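Local coordinates for protein DNA polymerase (Pyrobaculum calidifontis, PDB 5MDN) that probably catalyses template-directed DNA synthesis, adding deoxyribonucleotides from their triphosphates to a growing strand, as a family B DNA polymerase, at residues E375-E387 with F468-R480. Sequence-based numbering, arbitrary orientation.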
loop_
_atom_site.group_PDB
_atom_site.type_symbol
_atom_site.label_atom_id
_atom_site.label_comp_id
_atom_site.label_asym_id
_atom_site.label_seq_id
_atom_site.Cartn_x
_atom_site.Cartn_y
_atom_site.Cartn_z
ATOM N N GLU A 375 -1.112 5.793 12.196
ATOM C CA GLU A 375 -1.757 5.648 13.496
ATOM C C GLU A 375 -0.986 4.705 14.413
ATOM O O GLU A 375 -0.966 4.911 15.632
ATOM C CB GLU A 375 -3.194 5.172 13.308
ATOM C CG GLU A 375 -4.087 5.440 14.492
ATOM C CD GLU A 375 -5.552 5.429 14.110
ATOM O OE1 GLU A 375 -6.082 4.339 13.809
ATOM O OE2 GLU A 375 -6.171 6.513 14.105
ATOM N N TRP A 376 -0.344 3.676 13.857
ATOM C CA TRP A 376 0.513 2.816 14.665
ATOM C C TRP A 376 1.789 3.520 15.104
ATOM O O TRP A 376 2.379 3.131 16.118
ATOM C CB TRP A 376 0.856 1.537 13.900
ATOM C CG TRP A 376 -0.217 0.499 13.989
ATOM C CD1 TRP A 376 -1.000 0.033 12.971
ATOM C CD2 TRP A 376 -0.637 -0.196 15.168
ATOM N NE1 TRP A 376 -1.877 -0.913 13.445
ATOM C CE2 TRP A 376 -1.674 -1.072 14.791
ATOM C CE3 TRP A 376 -0.234 -0.165 16.506
ATOM C CZ2 TRP A 376 -2.312 -1.909 15.704
ATOM C CZ3 TRP A 376 -0.869 -0.994 17.410
ATOM C CH2 TRP A 376 -1.897 -1.853 17.007
ATOM N N MET A 377 2.231 4.537 14.364
ATOM C CA MET A 377 3.335 5.369 14.832
ATOM C C MET A 377 2.898 6.247 15.996
ATOM O O MET A 377 3.587 6.327 17.020
ATOM C CB MET A 377 3.873 6.226 13.687
ATOM C CG MET A 377 5.160 6.965 14.024
ATOM S SD MET A 377 5.868 7.818 12.604
ATOM C CE MET A 377 4.579 9.013 12.265
ATOM N N LEU A 378 1.757 6.929 15.850
ATOM C CA LEU A 378 1.290 7.834 16.896
ATOM C C LEU A 378 0.983 7.092 18.191
ATOM O O LEU A 378 1.180 7.644 19.279
ATOM C CB LEU A 378 0.061 8.605 16.415
ATOM C CG LEU A 378 0.307 9.555 15.239
ATOM C CD1 LEU A 378 -0.976 10.260 14.834
ATOM C CD2 LEU A 378 1.396 10.562 15.578
ATOM N N LEU A 379 0.500 5.848 18.099
ATOM C CA LEU A 379 0.310 5.042 19.302
ATOM C C LEU A 379 1.634 4.799 20.011
ATOM O O LEU A 379 1.700 4.807 21.245
ATOM C CB LEU A 379 -0.340 3.705 18.957
ATOM C CG LEU A 379 -1.809 3.641 18.554
ATOM C CD1 LEU A 379 -2.171 2.195 18.296
ATOM C CD2 LEU A 379 -2.688 4.236 19.632
ATOM N N ARG A 380 2.703 4.578 19.243
ATOM C CA ARG A 380 4.017 4.370 19.840
ATOM C C ARG A 380 4.518 5.644 20.508
ATOM O O ARG A 380 5.048 5.601 21.623
ATOM C CB ARG A 380 5.004 3.889 18.775
ATOM C CG ARG A 380 6.221 3.163 19.321
ATOM C CD ARG A 380 7.073 2.607 18.193
ATOM N NE ARG A 380 6.603 1.301 17.739
ATOM C CZ ARG A 380 7.174 0.146 18.072
ATOM N NH1 ARG A 380 8.239 0.133 18.860
ATOM N NH2 ARG A 380 6.682 -0.997 17.613
ATOM N N TYR A 381 4.365 6.788 19.836
ATOM C CA TYR A 381 4.727 8.063 20.447
ATOM C C TYR A 381 3.845 8.375 21.649
ATOM O O TYR A 381 4.330 8.875 22.670
ATOM C CB TYR A 381 4.637 9.191 19.416
ATOM C CG TYR A 381 5.881 9.357 18.572
ATOM C CD1 TYR A 381 6.961 10.097 19.034
ATOM C CD2 TYR A 381 5.975 8.780 17.311
ATOM C CE1 TYR A 381 8.102 10.255 18.267
ATOM C CE2 TYR A 381 7.112 8.932 16.537
ATOM C CZ TYR A 381 8.172 9.671 17.021
ATOM O OH TYR A 381 9.304 9.823 16.256
ATOM N N ALA A 382 2.539 8.108 21.538
ATOM C CA ALA A 382 1.625 8.388 22.641
ATOM C C ALA A 382 2.011 7.639 23.909
ATOM O O ALA A 382 1.793 8.145 25.016
ATOM C CB ALA A 382 0.192 8.041 22.239
ATOM N N TYR A 383 2.577 6.435 23.777
ATOM C CA TYR A 383 2.972 5.679 24.961
ATOM C C TYR A 383 4.137 6.352 25.681
ATOM O O TYR A 383 4.062 6.624 26.885
ATOM C CB TYR A 383 3.331 4.242 24.590
ATOM C CG TYR A 383 3.753 3.431 25.792
ATOM C CD1 TYR A 383 2.812 2.983 26.711
ATOM C CD2 TYR A 383 5.089 3.139 26.026
ATOM C CE1 TYR A 383 3.190 2.254 27.822
ATOM C CE2 TYR A 383 5.477 2.410 27.133
ATOM C CZ TYR A 383 4.522 1.969 28.029
ATOM O OH TYR A 383 4.898 1.242 29.135
ATOM N N ARG A 384 5.227 6.625 24.958
ATOM C CA ARG A 384 6.403 7.209 25.593
ATOM C C ARG A 384 6.186 8.647 26.039
ATOM O O ARG A 384 7.038 9.190 26.748
ATOM C CB ARG A 384 7.603 7.140 24.647
ATOM C CG ARG A 384 8.037 5.729 24.298
ATOM C CD ARG A 384 8.358 4.953 25.562
ATOM N NE ARG A 384 8.874 3.617 25.289
ATOM C CZ ARG A 384 9.228 2.755 26.235
ATOM N NH1 ARG A 384 9.120 3.098 27.512
ATOM N NH2 ARG A 384 9.693 1.556 25.911
ATOM N N MET A 385 5.084 9.276 25.639
ATOM C CA MET A 385 4.704 10.581 26.155
ATOM C C MET A 385 3.670 10.488 27.268
ATOM O O MET A 385 3.243 11.523 27.788
ATOM C CB MET A 385 4.178 11.468 25.022
ATOM C CG MET A 385 5.227 11.802 23.971
ATOM S SD MET A 385 4.596 12.828 22.630
ATOM C CE MET A 385 6.074 13.012 21.634
ATOM N N GLY A 386 3.263 9.278 27.644
ATOM C CA GLY A 386 2.294 9.108 28.709
ATOM C C GLY A 386 0.884 9.515 28.349
ATOM O O GLY A 386 0.122 9.926 29.230
ATOM N N GLU A 387 0.510 9.407 27.077
ATOM C CA GLU A 387 -0.796 9.835 26.596
ATOM C C GLU A 387 -1.656 8.622 26.276
ATOM O O GLU A 387 -1.221 7.721 25.549
ATOM C CB GLU A 387 -0.658 10.715 25.352
ATOM C CG GLU A 387 -1.799 11.700 25.166
ATOM C CD GLU A 387 -1.437 13.097 25.631
ATOM O OE1 GLU A 387 -0.230 13.418 25.648
ATOM O OE2 GLU A 387 -2.355 13.867 25.988
ATOM N N PHE A 468 0.530 17.509 20.953
ATOM C CA PHE A 468 0.982 16.143 20.705
ATOM C C PHE A 468 1.485 15.974 19.277
ATOM O O PHE A 468 2.610 15.515 19.056
ATOM C CB PHE A 468 -0.146 15.154 21.001
ATOM C CG PHE A 468 0.186 13.734 20.638
ATOM C CD1 PHE A 468 1.309 13.117 21.161
ATOM C CD2 PHE A 468 -0.624 13.019 19.772
ATOM C CE1 PHE A 468 1.620 11.811 20.828
ATOM C CE2 PHE A 468 -0.320 11.713 19.435
ATOM C CZ PHE A 468 0.802 11.109 19.963
ATOM N N ILE A 469 0.657 16.337 18.291
ATOM C CA ILE A 469 1.067 16.178 16.892
ATOM C C ILE A 469 2.274 17.036 16.552
ATOM O O ILE A 469 3.192 16.532 15.887
ATOM C CB ILE A 469 -0.132 16.419 15.959
ATOM C CG1 ILE A 469 -1.235 15.397 16.238
ATOM C CG2 ILE A 469 0.303 16.348 14.502
ATOM C CD1 ILE A 469 -0.800 13.962 16.033
ATOM N N PRO A 470 2.359 18.314 16.947
ATOM C CA PRO A 470 3.611 19.047 16.698
ATOM C C PRO A 470 4.825 18.399 17.341
ATOM O O PRO A 470 5.880 18.311 16.702
ATOM C CB PRO A 470 3.325 20.434 17.285
ATOM C CG PRO A 470 1.856 20.581 17.180
ATOM C CD PRO A 470 1.300 19.214 17.447
ATOM N N ALA A 471 4.698 17.910 18.577
ATOM C CA ALA A 471 5.831 17.275 19.243
ATOM C C ALA A 471 6.337 16.070 18.457
ATOM O O ALA A 471 7.547 15.819 18.405
ATOM C CB ALA A 471 5.444 16.865 20.664
ATOM N N VAL A 472 5.425 15.310 17.843
ATOM C CA VAL A 472 5.826 14.140 17.062
ATOM C C VAL A 472 6.551 14.568 15.792
ATOM O O VAL A 472 7.607 14.023 15.445
ATOM C CB VAL A 472 4.600 13.268 16.742
ATOM C CG1 VAL A 472 4.981 12.150 15.786
ATOM C CG2 VAL A 472 4.004 12.708 18.022
ATOM N N LEU A 473 5.993 15.549 15.081
ATOM C CA LEU A 473 6.634 16.037 13.866
ATOM C C LEU A 473 7.999 16.635 14.173
ATOM O O LEU A 473 8.959 16.420 13.423
ATOM C CB LEU A 473 5.746 17.078 13.193
ATOM C CG LEU A 473 4.393 16.553 12.726
ATOM C CD1 LEU A 473 3.442 17.703 12.427
ATOM C CD2 LEU A 473 4.566 15.657 11.518
ATOM N N LYS A 474 8.099 17.407 15.261
ATOM C CA LYS A 474 9.387 17.973 15.661
ATOM C C LYS A 474 10.438 16.883 15.834
ATOM O O LYS A 474 11.604 17.068 15.470
ATOM C CB LYS A 474 9.234 18.775 16.957
ATOM C CG LYS A 474 8.396 20.037 16.821
ATOM C CD LYS A 474 8.440 20.918 18.052
ATOM C CE LYS A 474 7.479 22.077 17.876
ATOM N NZ LYS A 474 7.425 22.917 19.096
ATOM N N HIS A 475 10.041 15.741 16.396
ATOM C CA HIS A 475 10.973 14.634 16.583
ATOM C C HIS A 475 11.333 13.981 15.252
ATOM O O HIS A 475 12.496 13.625 15.023
ATOM C CB HIS A 475 10.371 13.619 17.550
ATOM C CG HIS A 475 11.333 12.570 18.006
ATOM N ND1 HIS A 475 11.423 11.332 17.406
ATOM C CD2 HIS A 475 12.252 12.573 19.001
ATOM C CE1 HIS A 475 12.350 10.616 18.017
ATOM N NE2 HIS A 475 12.870 11.346 18.985
ATOM N N LEU A 476 10.345 13.800 14.371
ATOM C CA LEU A 476 10.623 13.241 13.050
ATOM C C LEU A 476 11.554 14.147 12.255
ATOM O O LEU A 476 12.462 13.666 11.568
ATOM C CB LEU A 476 9.318 13.012 12.288
ATOM C CG LEU A 476 8.386 11.916 12.808
ATOM C CD1 LEU A 476 7.093 11.881 12.008
ATOM C CD2 LEU A 476 9.081 10.564 12.772
ATOM N N VAL A 477 11.340 15.464 12.332
ATOM C CA VAL A 477 12.215 16.408 11.641
ATOM C C VAL A 477 13.635 16.317 12.189
ATOM O O VAL A 477 14.611 16.318 11.429
ATOM C CB VAL A 477 11.651 17.836 11.747
ATOM C CG1 VAL A 477 12.655 18.848 11.221
ATOM C CG2 VAL A 477 10.339 17.945 10.985
ATOM N N GLU A 478 13.775 16.236 13.515
ATOM C CA GLU A 478 15.101 16.140 14.119
ATOM C C GLU A 478 15.800 14.848 13.711
ATOM O O GLU A 478 16.984 14.857 13.355
ATOM C CB GLU A 478 14.992 16.227 15.640
ATOM C CG GLU A 478 16.305 16.557 16.338
ATOM C CD GLU A 478 16.153 16.666 17.844
ATOM O OE1 GLU A 478 15.439 15.823 18.430
ATOM O OE2 GLU A 478 16.751 17.584 18.441
ATOM N N LEU A 479 15.086 13.720 13.784
ATOM C CA LEU A 479 15.656 12.438 13.374
ATOM C C LEU A 479 16.173 12.497 11.942
ATOM O O LEU A 479 17.298 12.072 11.658
ATOM C CB LEU A 479 14.615 11.328 13.514
ATOM C CG LEU A 479 14.247 10.838 14.913
ATOM C CD1 LEU A 479 13.109 9.839 14.806
ATOM C CD2 LEU A 479 15.447 10.224 15.612
ATOM N N ARG A 480 15.360 13.026 11.025
ATOM C CA ARG A 480 15.773 13.115 9.628
ATOM C C ARG A 480 16.952 14.064 9.459
ATOM O O ARG A 480 17.900 13.759 8.727
ATOM C CB ARG A 480 14.596 13.567 8.766
ATOM C CG ARG A 480 14.848 13.485 7.275
ATOM C CD ARG A 480 13.741 14.184 6.511
ATOM N NE ARG A 480 14.131 14.494 5.139
ATOM C CZ ARG A 480 13.424 15.263 4.318
ATOM N NH1 ARG A 480 12.291 15.816 4.732
ATOM N NH2 ARG A 480 13.854 15.488 3.085
#
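Tyr381 OH and His475 ND1 share a hydrogen bond of 2.8 Å, with ND1 near the plane of the tyrosine ring. It joins two helices of the family B polymerase region, 370-384 and 468-486, which cross nearly perpendicularly, their local axes at 100°. Tyr381 reaches over the second helix with CG anti to its carbonyl carbon (chi1 -85°), which lays one ring face on Val472: CG1 sits 3.9 Å from the ring centroid, a CH-pi contact, while Val472 CG2 packs against Tyr381 CB. A leucine in place of Tyr381 would probably leave His475 ND1 without this partner and strip Val472 CG1 of its aromatic cover. Met377, bent at chi3, meets Leu476 tip to tip, CE to CD1, while Leu378 spreads its methyls over Ile469 CD1 and Val472 CG1; Met514 of helix 514-519 also touches Leu378 and Ile469. At the other end, Phe468 points its ring edge into the first helix, CZ lying 3.6 Å from Leu378 O, and Trp525 meets the same ring from outside the pair. Just before Gly386, whose positive phi belongs to the Schellman motif ending the first helix, Met385 extends to Phe468 in a Met-aromatic contact, Met385 SD at the ring edge, 3.6 Å from Phe468 CD1.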